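Local coordinates for protein arabinogalactan endo-1,4-beta-galactosidase (Ignisphaera aggregans, PDB 7OSK) that probably cleaves internal beta-1,4-galactosidic bonds of galactan and arabinogalactan, acting through this hyperthermostable family 53 glycoside hydrolase catalytic domain, at residues 70-75 / 387-392; 137-142 / 148-153; 204-209 / 246-251; 279-284 / 343-348. All coordinates share one frame; numbering follows the deposited sequence.

Contact 1: residues 70-75 / 387-392; sequences YDENGV and SLKVFR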
# COMPACT_ATOMS: atom_id res chain seq x y z
N TYR A 70 3.89 19.85 -7.78
CA TYR A 70 4.44 20.44 -9.01
C TYR A 70 5.06 19.36 -9.89
O TYR A 70 5.65 18.40 -9.40
CB TYR A 70 5.47 21.51 -8.66
CG TYR A 70 4.93 22.60 -7.76
CD1 TYR A 70 4.89 22.44 -6.39
CD2 TYR A 70 4.45 23.79 -8.29
CE1 TYR A 70 4.39 23.43 -5.56
CE2 TYR A 70 3.95 24.79 -7.48
CZ TYR A 70 3.92 24.60 -6.12
OH TYR A 70 3.43 25.59 -5.30
N ASP A 71 4.92 19.53 -11.21
CA ASP A 71 5.41 18.55 -12.17
C ASP A 71 6.92 18.64 -12.34
O ASP A 71 7.60 19.35 -11.60
CB ASP A 71 4.71 18.75 -13.52
CG ASP A 71 5.00 20.10 -14.13
OD1 ASP A 71 5.51 20.98 -13.41
OD2 ASP A 71 4.71 20.30 -15.33
N GLU A 72 7.45 17.93 -13.33
CA GLU A 72 8.88 17.89 -13.59
C GLU A 72 9.44 19.29 -13.87
O GLU A 72 10.58 19.59 -13.52
CB GLU A 72 9.18 16.96 -14.77
CG GLU A 72 10.67 16.81 -15.11
CD GLU A 72 11.45 16.04 -14.06
OE1 GLU A 72 10.85 15.62 -13.05
OE2 GLU A 72 12.67 15.84 -14.25
N ASN A 73 8.63 20.13 -14.50
CA ASN A 73 9.04 21.49 -14.82
C ASN A 73 8.91 22.42 -13.61
O ASN A 73 9.48 23.51 -13.60
CB ASN A 73 8.22 22.03 -15.99
CG ASN A 73 8.59 21.37 -17.31
OD1 ASN A 73 9.76 21.08 -17.56
ND2 ASN A 73 7.59 21.14 -18.15
N GLY A 74 8.16 21.99 -12.61
CA GLY A 74 8.03 22.73 -11.37
C GLY A 74 6.83 23.67 -11.33
O GLY A 74 6.78 24.59 -10.51
N VAL A 75 5.87 23.44 -12.22
CA VAL A 75 4.65 24.24 -12.26
C VAL A 75 3.52 23.46 -11.60
O VAL A 75 3.51 22.23 -11.62
CB VAL A 75 4.27 24.62 -13.72
CG1 VAL A 75 3.54 23.47 -14.43
CG2 VAL A 75 3.42 25.88 -13.74
N SER A 387 13.04 10.93 -10.43
CA SER A 387 12.94 9.48 -10.30
C SER A 387 11.50 9.00 -10.40
O SER A 387 11.23 7.80 -10.33
CB SER A 387 13.56 9.02 -8.97
OG SER A 387 12.98 9.71 -7.87
N LEU A 388 10.57 9.93 -10.56
CA LEU A 388 9.16 9.59 -10.71
C LEU A 388 8.90 9.04 -12.11
O LEU A 388 7.87 8.42 -12.36
CB LEU A 388 8.28 10.81 -10.45
CG LEU A 388 6.76 10.61 -10.47
CD1 LEU A 388 6.31 9.57 -9.45
CD2 LEU A 388 6.06 11.93 -10.23
N LYS A 389 9.85 9.26 -13.02
CA LYS A 389 9.74 8.77 -14.39
C LYS A 389 10.15 7.31 -14.50
O LYS A 389 10.20 6.75 -15.59
CB LYS A 389 10.62 9.61 -15.32
CG LYS A 389 10.26 11.09 -15.37
CD LYS A 389 11.25 11.85 -16.23
CE LYS A 389 10.92 13.33 -16.28
NZ LYS A 389 11.93 14.09 -17.07
N VAL A 390 10.44 6.68 -13.36
CA VAL A 390 10.86 5.29 -13.35
C VAL A 390 9.72 4.39 -13.83
O VAL A 390 9.96 3.34 -14.42
CB VAL A 390 11.33 4.85 -11.94
CG1 VAL A 390 10.17 4.86 -10.96
CG2 VAL A 390 11.98 3.47 -12.00
N PHE A 391 8.49 4.81 -13.58
CA PHE A 391 7.32 4.04 -13.97
C PHE A 391 6.98 4.21 -15.46
O PHE A 391 5.97 3.69 -15.93
CB PHE A 391 6.11 4.43 -13.12
CG PHE A 391 6.36 4.38 -11.64
CD1 PHE A 391 6.21 3.20 -10.94
CD2 PHE A 391 6.75 5.52 -10.95
CE1 PHE A 391 6.44 3.15 -9.58
CE2 PHE A 391 6.98 5.48 -9.59
CZ PHE A 391 6.83 4.29 -8.91
N ARG A 392 7.82 4.95 -16.17
CA ARG A 392 7.63 5.19 -17.60
C ARG A 392 8.89 4.82 -18.37
O ARG A 392 8.83 4.33 -19.50
CB ARG A 392 7.27 6.66 -17.86
CG ARG A 392 6.95 7.00 -19.31
CD ARG A 392 6.92 8.51 -19.51
NE ARG A 392 8.25 9.10 -19.37
CZ ARG A 392 8.48 10.41 -19.25
NH1 ARG A 392 7.48 11.28 -19.24
NH2 ARG A 392 9.73 10.85 -19.14

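Contact 2: residues 137-142 / 148-153; sequences YSDWWA and SKPKAW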
# COMPACT_ATOMS: atom_id res chain seq x y z
N TYR A 137 -9.15 -2.50 8.59
CA TYR A 137 -10.09 -3.01 9.59
C TYR A 137 -9.61 -2.60 10.98
O TYR A 137 -9.57 -3.40 11.91
CB TYR A 137 -10.24 -4.53 9.47
CG TYR A 137 -10.97 -4.94 8.21
CD1 TYR A 137 -12.34 -4.74 8.09
CD2 TYR A 137 -10.29 -5.51 7.15
CE1 TYR A 137 -13.02 -5.11 6.93
CE2 TYR A 137 -10.96 -5.88 5.99
CZ TYR A 137 -12.32 -5.68 5.89
OH TYR A 137 -12.98 -6.04 4.74
N SER A 138 -9.24 -1.33 11.09
CA SER A 138 -8.81 -0.71 12.33
C SER A 138 -9.14 0.77 12.23
O SER A 138 -9.36 1.28 11.13
CB SER A 138 -7.31 -0.93 12.56
OG SER A 138 -6.87 -0.28 13.74
N ASP A 139 -9.17 1.48 13.36
CA ASP A 139 -9.44 2.91 13.33
C ASP A 139 -8.18 3.69 12.99
O ASP A 139 -8.24 4.87 12.65
CB ASP A 139 -10.00 3.39 14.68
CG ASP A 139 -11.49 3.11 14.83
OD1 ASP A 139 -12.20 3.02 13.81
OD2 ASP A 139 -11.95 2.98 15.98
N TRP A 140 -7.03 3.03 13.07
CA TRP A 140 -5.77 3.68 12.71
C TRP A 140 -4.77 2.64 12.19
O TRP A 140 -5.16 1.58 11.73
CB TRP A 140 -5.21 4.45 13.90
CG TRP A 140 -4.49 5.73 13.53
CD1 TRP A 140 -4.81 6.59 12.52
CD2 TRP A 140 -3.34 6.28 14.17
NE1 TRP A 140 -3.92 7.64 12.49
CE2 TRP A 140 -3.01 7.47 13.50
CE3 TRP A 140 -2.54 5.88 15.25
CZ2 TRP A 140 -1.92 8.27 13.86
CZ3 TRP A 140 -1.47 6.67 15.61
CH2 TRP A 140 -1.17 7.85 14.92
N TRP A 141 -3.47 2.97 12.28
CA TRP A 141 -2.42 2.13 11.71
C TRP A 141 -2.53 0.66 12.11
O TRP A 141 -2.77 0.35 13.28
CB TRP A 141 -1.04 2.64 12.12
CG TRP A 141 -0.75 4.04 11.69
CD1 TRP A 141 -0.80 5.16 12.47
CD2 TRP A 141 -0.36 4.49 10.39
NE1 TRP A 141 -0.47 6.27 11.74
CE2 TRP A 141 -0.19 5.88 10.45
CE3 TRP A 141 -0.13 3.84 9.17
CZ2 TRP A 141 0.19 6.64 9.35
CZ3 TRP A 141 0.24 4.59 8.08
CH2 TRP A 141 0.40 5.98 8.17
N ALA A 142 -2.35 -0.22 11.13
CA ALA A 142 -2.34 -1.65 11.38
C ALA A 142 -1.18 -2.32 10.65
O ALA A 142 -0.93 -2.05 9.47
CB ALA A 142 -3.66 -2.28 10.97
N SER A 148 -5.45 -3.27 16.03
CA SER A 148 -6.52 -2.87 16.93
C SER A 148 -7.89 -2.99 16.28
O SER A 148 -8.12 -2.47 15.19
CB SER A 148 -6.31 -1.43 17.40
OG SER A 148 -5.12 -1.30 18.16
N LYS A 149 -8.80 -3.69 16.95
CA LYS A 149 -10.19 -3.70 16.53
C LYS A 149 -10.73 -2.28 16.65
O LYS A 149 -10.41 -1.59 17.62
CB LYS A 149 -11.03 -4.66 17.38
CG LYS A 149 -10.62 -6.11 17.26
CD LYS A 149 -11.60 -7.05 17.97
CE LYS A 149 -11.56 -6.88 19.48
NZ LYS A 149 -12.46 -7.85 20.16
N PRO A 150 -11.52 -1.82 15.66
CA PRO A 150 -12.10 -0.48 15.76
C PRO A 150 -12.83 -0.26 17.08
O PRO A 150 -13.28 -1.24 17.69
CB PRO A 150 -13.06 -0.43 14.56
CG PRO A 150 -12.47 -1.37 13.57
CD PRO A 150 -11.84 -2.47 14.38
N LYS A 151 -12.94 0.99 17.51
CA LYS A 151 -13.51 1.32 18.82
C LYS A 151 -14.88 0.71 19.05
O LYS A 151 -15.21 0.31 20.17
CB LYS A 151 -13.60 2.84 18.98
CG LYS A 151 -12.25 3.53 19.16
CD LYS A 151 -12.40 5.04 19.21
CE LYS A 151 -12.34 5.67 17.83
NZ LYS A 151 -13.49 5.35 16.94
N ALA A 152 -15.69 0.63 18.00
CA ALA A 152 -17.05 0.14 18.11
C ALA A 152 -17.13 -1.39 18.01
O ALA A 152 -18.17 -1.98 18.28
CB ALA A 152 -17.93 0.78 17.05
N TRP A 153 -16.02 -2.01 17.60
CA TRP A 153 -15.95 -3.46 17.46
C TRP A 153 -15.24 -4.11 18.65
O TRP A 153 -15.19 -5.33 18.77
CB TRP A 153 -15.22 -3.84 16.17
CG TRP A 153 -15.89 -3.37 14.91
CD1 TRP A 153 -16.99 -2.56 14.81
CD2 TRP A 153 -15.51 -3.68 13.56
NE1 TRP A 153 -17.31 -2.35 13.49
CE2 TRP A 153 -16.41 -3.03 12.71
CE3 TRP A 153 -14.48 -4.45 13.00
CZ2 TRP A 153 -16.33 -3.12 11.32
CZ3 TRP A 153 -14.40 -4.53 11.62
CH2 TRP A 153 -15.32 -3.87 10.80
O HOH W 1 -4.41 -1.23 14.24
O HOH W 2 -8.75 0.74 16.25

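Contact 3: residues 204-209 / 246-251; sequences ANWTQF and DRLINS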
# COMPACT_ATOMS: atom_id res chain seq x y z
N ALA A 204 -3.20 -17.05 15.91
CA ALA A 204 -3.26 -18.10 16.92
C ALA A 204 -4.66 -18.70 16.95
O ALA A 204 -4.82 -19.92 16.95
CB ALA A 204 -2.87 -17.56 18.28
N ASN A 205 -5.67 -17.84 16.99
CA ASN A 205 -7.05 -18.26 16.81
C ASN A 205 -7.34 -18.41 15.33
O ASN A 205 -8.14 -17.66 14.77
CB ASN A 205 -8.02 -17.27 17.44
CG ASN A 205 -7.63 -16.87 18.85
OD1 ASN A 205 -7.08 -15.80 19.07
ND2 ASN A 205 -7.92 -17.74 19.81
N TRP A 206 -6.67 -19.37 14.69
CA TRP A 206 -6.75 -19.52 13.24
C TRP A 206 -8.17 -19.71 12.76
O TRP A 206 -8.57 -19.14 11.74
CB TRP A 206 -5.90 -20.70 12.78
CG TRP A 206 -5.81 -20.77 11.29
CD1 TRP A 206 -6.56 -21.54 10.46
CD2 TRP A 206 -4.92 -20.02 10.46
NE1 TRP A 206 -6.19 -21.32 9.15
CE2 TRP A 206 -5.19 -20.39 9.13
CE3 TRP A 206 -3.93 -19.07 10.71
CZ2 TRP A 206 -4.49 -19.85 8.05
CZ3 TRP A 206 -3.24 -18.53 9.64
CH2 TRP A 206 -3.53 -18.92 8.33
N THR A 207 -8.95 -20.51 13.48
CA THR A 207 -10.33 -20.79 13.10
C THR A 207 -11.14 -19.50 13.03
O THR A 207 -11.84 -19.25 12.04
CB THR A 207 -10.99 -21.76 14.10
OG1 THR A 207 -10.18 -22.93 14.25
CG2 THR A 207 -12.38 -22.16 13.61
N GLN A 208 -11.05 -18.69 14.08
CA GLN A 208 -11.78 -17.43 14.13
C GLN A 208 -11.20 -16.43 13.14
O GLN A 208 -11.92 -15.65 12.53
CB GLN A 208 -11.73 -16.86 15.55
CG GLN A 208 -12.48 -17.71 16.56
CD GLN A 208 -12.65 -17.02 17.90
OE1 GLN A 208 -11.88 -16.12 18.25
NE2 GLN A 208 -13.66 -17.43 18.65
N PHE A 209 -9.88 -16.47 13.00
CA PHE A 209 -9.16 -15.65 12.04
C PHE A 209 -9.70 -15.88 10.62
O PHE A 209 -9.94 -14.93 9.88
CB PHE A 209 -7.66 -15.96 12.11
CG PHE A 209 -6.82 -15.28 11.05
CD1 PHE A 209 -7.15 -14.03 10.56
CD2 PHE A 209 -5.69 -15.92 10.56
CE1 PHE A 209 -6.37 -13.43 9.58
CE2 PHE A 209 -4.91 -15.32 9.59
CZ PHE A 209 -5.25 -14.08 9.10
N ASP A 246 -0.28 -21.85 2.75
CA ASP A 246 -0.75 -23.23 2.72
C ASP A 246 -1.93 -23.41 3.66
O ASP A 246 -2.97 -23.95 3.28
CB ASP A 246 0.37 -24.20 3.11
CG ASP A 246 1.36 -24.45 1.99
OD1 ASP A 246 1.39 -23.65 1.03
OD2 ASP A 246 2.11 -25.45 2.07
N ARG A 247 -1.77 -22.97 4.90
CA ARG A 247 -2.82 -23.11 5.91
C ARG A 247 -4.03 -22.26 5.54
O ARG A 247 -5.16 -22.60 5.89
CB ARG A 247 -2.29 -22.72 7.29
CG ARG A 247 -3.15 -23.23 8.44
CD ARG A 247 -2.58 -22.82 9.79
NE ARG A 247 -3.32 -23.41 10.90
CZ ARG A 247 -3.11 -23.12 12.18
NH1 ARG A 247 -2.19 -22.23 12.52
NH2 ARG A 247 -3.83 -23.71 13.12
N LEU A 248 -3.79 -21.17 4.83
CA LEU A 248 -4.87 -20.28 4.41
C LEU A 248 -5.68 -20.90 3.28
O LEU A 248 -6.91 -20.94 3.33
CB LEU A 248 -4.30 -18.92 3.98
CG LEU A 248 -5.23 -17.71 4.12
CD1 LEU A 248 -5.54 -17.42 5.58
CD2 LEU A 248 -4.62 -16.49 3.45
N ILE A 249 -4.98 -21.37 2.25
CA ILE A 249 -5.62 -22.03 1.12
C ILE A 249 -6.40 -23.27 1.58
O ILE A 249 -7.53 -23.49 1.16
CB ILE A 249 -4.58 -22.43 0.05
CG1 ILE A 249 -4.02 -21.17 -0.62
CG2 ILE A 249 -5.19 -23.38 -1.00
CD1 ILE A 249 -2.98 -21.42 -1.69
N ASN A 250 -5.79 -24.06 2.45
CA ASN A 250 -6.43 -25.26 2.98
C ASN A 250 -7.66 -24.93 3.83
O ASN A 250 -8.53 -25.78 4.00
CB ASN A 250 -5.43 -26.07 3.81
CG ASN A 250 -4.39 -26.77 2.95
OD1 ASN A 250 -4.63 -27.08 1.79
ND2 ASN A 250 -3.23 -27.02 3.53
N SER A 251 -7.72 -23.71 4.36
CA SER A 251 -8.83 -23.31 5.22
C SER A 251 -10.06 -22.85 4.42
O SER A 251 -11.10 -22.53 5.00
CB SER A 251 -8.40 -22.19 6.16
OG SER A 251 -7.42 -22.64 7.09

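Contact 4: residues 279-284 / 343-348; sequences TLVQRY and KDKALG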
# COMPACT_ATOMS: atom_id res chain seq x y z
N THR A 279 9.49 -18.83 -5.34
CA THR A 279 8.91 -19.83 -4.45
C THR A 279 7.39 -19.77 -4.49
O THR A 279 6.71 -20.78 -4.29
CB THR A 279 9.39 -19.63 -2.99
OG1 THR A 279 10.82 -19.57 -2.96
CG2 THR A 279 8.91 -20.77 -2.10
N LEU A 280 6.85 -18.59 -4.75
CA LEU A 280 5.40 -18.40 -4.82
C LEU A 280 4.83 -18.83 -6.17
O LEU A 280 3.71 -19.34 -6.24
CB LEU A 280 5.04 -16.93 -4.55
CG LEU A 280 4.62 -16.60 -3.12
CD1 LEU A 280 5.68 -17.04 -2.12
CD2 LEU A 280 4.34 -15.11 -2.97
N VAL A 281 5.58 -18.61 -7.25
CA VAL A 281 5.10 -18.93 -8.58
C VAL A 281 5.10 -20.44 -8.83
O VAL A 281 4.35 -20.93 -9.67
CB VAL A 281 5.94 -18.24 -9.69
CG1 VAL A 281 5.90 -16.73 -9.52
CG2 VAL A 281 7.37 -18.75 -9.68
N GLN A 282 5.94 -21.16 -8.10
CA GLN A 282 6.03 -22.61 -8.25
C GLN A 282 5.06 -23.33 -7.32
O GLN A 282 4.53 -24.38 -7.68
CB GLN A 282 7.46 -23.11 -8.00
CG GLN A 282 7.62 -24.60 -8.26
CD GLN A 282 9.01 -25.12 -7.93
OE1 GLN A 282 9.95 -24.92 -8.69
NE2 GLN A 282 9.13 -25.79 -6.79
N ARG A 283 4.84 -22.78 -6.14
CA ARG A 283 4.02 -23.45 -5.13
C ARG A 283 2.55 -23.06 -5.23
O ARG A 283 1.68 -23.81 -4.80
CB ARG A 283 4.54 -23.13 -3.72
CG ARG A 283 3.96 -24.03 -2.65
CD ARG A 283 4.56 -23.73 -1.29
NE ARG A 283 4.19 -24.74 -0.30
CZ ARG A 283 4.90 -25.84 -0.03
NH1 ARG A 283 6.03 -26.09 -0.68
NH2 ARG A 283 4.47 -26.69 0.89
N TYR A 284 2.28 -21.89 -5.80
CA TYR A 284 0.92 -21.36 -5.88
C TYR A 284 0.57 -20.87 -7.29
O TYR A 284 1.42 -20.31 -7.99
CB TYR A 284 0.74 -20.21 -4.89
CG TYR A 284 1.17 -20.55 -3.48
CD1 TYR A 284 0.48 -21.50 -2.74
CD2 TYR A 284 2.25 -19.90 -2.89
CE1 TYR A 284 0.86 -21.81 -1.45
CE2 TYR A 284 2.64 -20.21 -1.60
CZ TYR A 284 1.94 -21.16 -0.88
OH TYR A 284 2.31 -21.47 0.40
N LYS A 343 7.27 -13.93 -13.82
CA LYS A 343 6.82 -14.34 -15.15
C LYS A 343 5.42 -13.79 -15.44
O LYS A 343 5.22 -12.57 -15.41
CB LYS A 343 6.84 -15.88 -15.26
CG LYS A 343 8.18 -16.52 -14.89
CD LYS A 343 9.06 -16.76 -16.11
CE LYS A 343 10.39 -16.04 -15.98
NZ LYS A 343 11.14 -16.41 -14.75
N ASP A 344 4.47 -14.67 -15.71
CA ASP A 344 3.10 -14.27 -16.04
C ASP A 344 2.24 -14.06 -14.79
O ASP A 344 1.08 -13.64 -14.89
CB ASP A 344 2.44 -15.30 -16.96
CG ASP A 344 2.71 -16.73 -16.52
OD1 ASP A 344 1.97 -17.25 -15.66
OD2 ASP A 344 3.67 -17.34 -17.05
N LYS A 345 2.79 -14.37 -13.62
CA LYS A 345 2.11 -14.14 -12.36
C LYS A 345 2.57 -12.83 -11.71
O LYS A 345 2.03 -12.41 -10.69
CB LYS A 345 2.34 -15.31 -11.40
CG LYS A 345 1.39 -16.48 -11.62
CD LYS A 345 2.14 -17.80 -11.70
CE LYS A 345 1.40 -18.91 -10.96
NZ LYS A 345 2.34 -19.97 -10.53
N ALA A 346 3.58 -12.20 -12.31
CA ALA A 346 4.03 -10.89 -11.85
C ALA A 346 2.93 -9.87 -12.14
O ALA A 346 2.51 -9.70 -13.29
CB ALA A 346 5.32 -10.49 -12.53
N LEU A 347 2.48 -9.20 -11.09
CA LEU A 347 1.36 -8.27 -11.19
C LEU A 347 1.88 -6.83 -11.20
O LEU A 347 1.54 -6.05 -12.09
CB LEU A 347 0.41 -8.48 -10.02
CG LEU A 347 -1.08 -8.27 -10.24
CD1 LEU A 347 -1.64 -9.20 -11.30
CD2 LEU A 347 -1.79 -8.49 -8.91
N GLY A 348 2.71 -6.50 -10.22
CA GLY A 348 3.36 -5.21 -10.18
C GLY A 348 3.71 -4.73 -8.79
O GLY A 348 3.93 -5.53 -7.89

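Contact 1: residues 70-75 / 387-392
Glu-72 and Lys-389 carry this contact between them, a carboxylate meeting an ammonium group at the protein surface. From CB, which points toward residues 387-392, the Glu-72 chain runs outward. CG stands anti to the backbone N (chi1 -178°), and the chain then bends at chi2 (70°), so the carboxylate lies across the end of the lysine. CG lies 3.6 Å from NZ of Lys-389. One atom further, CD of Glu-72 sits 3.5 Å from CE of Lys-389, and OE1 has the same methylene as its neighbour, at 4.0 Å. OE2 makes the polar contact: NZ of Lys-389 is 3.4 Å away, a salt bridge whose hydrogen bond is weak. The lysine is extended beyond CG and crosses the glutamate at about a right angle.

In the (beta/alpha)8 barrel, this pair joins the connection between helices 59-65 and 79-85, after the first strand, to the segment that follows the last strand, 346-352. Glu-72 rides on a type I beta turn running from Asp-71 to Gly-74. Inside it, OD1 of Asp-71 accepts from the backbone N of Val-75 at 2.8 Å, nearly in line with its own C-O bond, and more weakly from N of Gly-74, while OD2 forms a salt bridge with Arg-77. The carbonyl of Glu-72 also accepts a hydrogen bond from NH2 of Arg-383, and just before the turn the backbone of Tyr-70 bonds to Gly-382 and Ala-384.

Contact 2: residues 137-142 / 148-153
Tyr-137 meets Trp-153 where the long loop after barrel strand 130-135 folds back on itself before helix 158-178, at the C-terminal end of the strands, the side on which TIM-barrel enzymes carry their active sites. CD1 of Tyr-137 lies 4.1 Å from CZ3 of Trp-153, at the edge of the indole, while the phenol OH bonds to Thr-169 on helix 158-178. The carbonyl O of Tyr-137 rests 3.5 Å from CD of Pro-150.

Next along, the chi1 of Ser-138 (177°) turns OG to O of Ser-148, to which it donates at 2.9 Å. Asp-139 then grips Lys-151 twice through one oxygen: OD2 takes backbone N of Lys-151 at 2.7 Å, almost straight (175°), and NZ at 3.0 Å as a salt bridge. The two donors come from opposite faces of the carboxylate plane, the lysine chain bending at chi3 and chi4 to bring NZ round; NZ has a second salt bridge, to OD2 of Asp-98. N of Asp-139 itself donates to water 2. Further on, Trp-141 offers its carbonyl to water 1, which also donates to OG of Ser-138 and accepts the N-H of Ser-148 at an N-to-O distance of 2.9 Å.

Contact 3: residues 204-209 / 246-251
The guanidinium of Arg-247 lies flat on the indole of Trp-206, while the same indole reaches, at its edge, a serine that is itself tied back to the arginine's carbonyl. Arg-247 is modelled in two conformers and the geometry given here is that of one, which leaves the stack less certain than the rest. In that conformer the two planes are essentially parallel, and CZ of Arg-247 sits 4.1 Å from the centroid of the five-membered ring, over the face, in a cation-pi stack. CD of Arg-247 makes a CH-pi contact with that ring, and CG approaches CE2 of Trp-206 at 3.6 Å, so the aliphatic chain lies along the indole before the charged group does. The extended arginine slides past the tryptophan in the opposite direction.

With CG of Trp-206 opposite the backbone N (chi1 -172°), the indole is carried out to the other helix. There NE1 of Trp-206 donates to OG of Ser-251 at 2.7 Å, nearly straight (173°) and in the ring plane. OG in turn donates to the backbone O of Arg-247 at 2.6 Å, so a single hydroxyl links the indole to the last turn of the helix and helps fix the rotation of the ring. Leu-248 fills in beside it, its CD1 3.6 Å from CZ2 of Trp-206. The face turned from the arginine has CD2 of Phe-209 over its rim.

Helices 206-223 and 238-250 follow the fourth and fifth strands: neighbours in the outer helical layer of a (beta/alpha)8 barrel.

Contact 4: residues 279-284 / 343-348
Where the helix between the sixth and seventh barrel strands ends, Lys-345 reaches over from the approach to the eighth strand toward the carbonyl of Tyr-284. NZ of Lys-345 is modelled 2.7 Å from O of Tyr-284, a hydrogen bond, though NZ is placed with some doubt because it also comes too close to O of Val-281, an approach that carries no weight. CE of Lys-345 lies 3.3 Å from O of Tyr-284. CB of Val-281 points toward residues 343-348 as well. The carbonyl of Tyr-284, just past the helix end, would probably suit an ammonium group; the carboxylate of Asp-285 contributes at most a long, weak ion pair.

In the (beta/alpha)8 barrel, this joins helix 270-283 to the turn between helix 324-342 and strand 346-352, at the N-terminal end of the strands. The lysine chain, bent at chi2 and chi3, spans a backbone gap of 6.8 Å between CA of Val-281 and CA of Lys-345. Its own backbone bonds to Ile-288 on strand 287-293, so the lysine is held at its root by the barrel sheet. Tyr-284 is the residue where the helix gives way to extended backbone; N of Tyr-284 still bonds to O of Leu-280 at 3.0 Å. Its ring heads away from the lysine, toward helix 238-250, where the phenol OH bonds to Asp-246.

Overall arrangement
From the N terminus, the chain first passes residues 70-75, whose partner arrives only near the C-terminal end; contact 1 therefore closes a loop that holds the other three contacts and seven of the eight barrel strands. Inside it, contacts 2, 3 and 4 follow one another in series without crossing. Contact 2 pins a short excursion after the third strand, contact 3 joins the helices after strands four and five, and contact 4 links the helix after strand six to the entry of strand eight. Contacts 3 and 4 touch: Asp-246 forms a salt bridge with Arg-283, and Ile-249 packs on Tyr-284. Contacts 1 and 3 lie on opposite sides of the chain's centre, about 43 Å between centres.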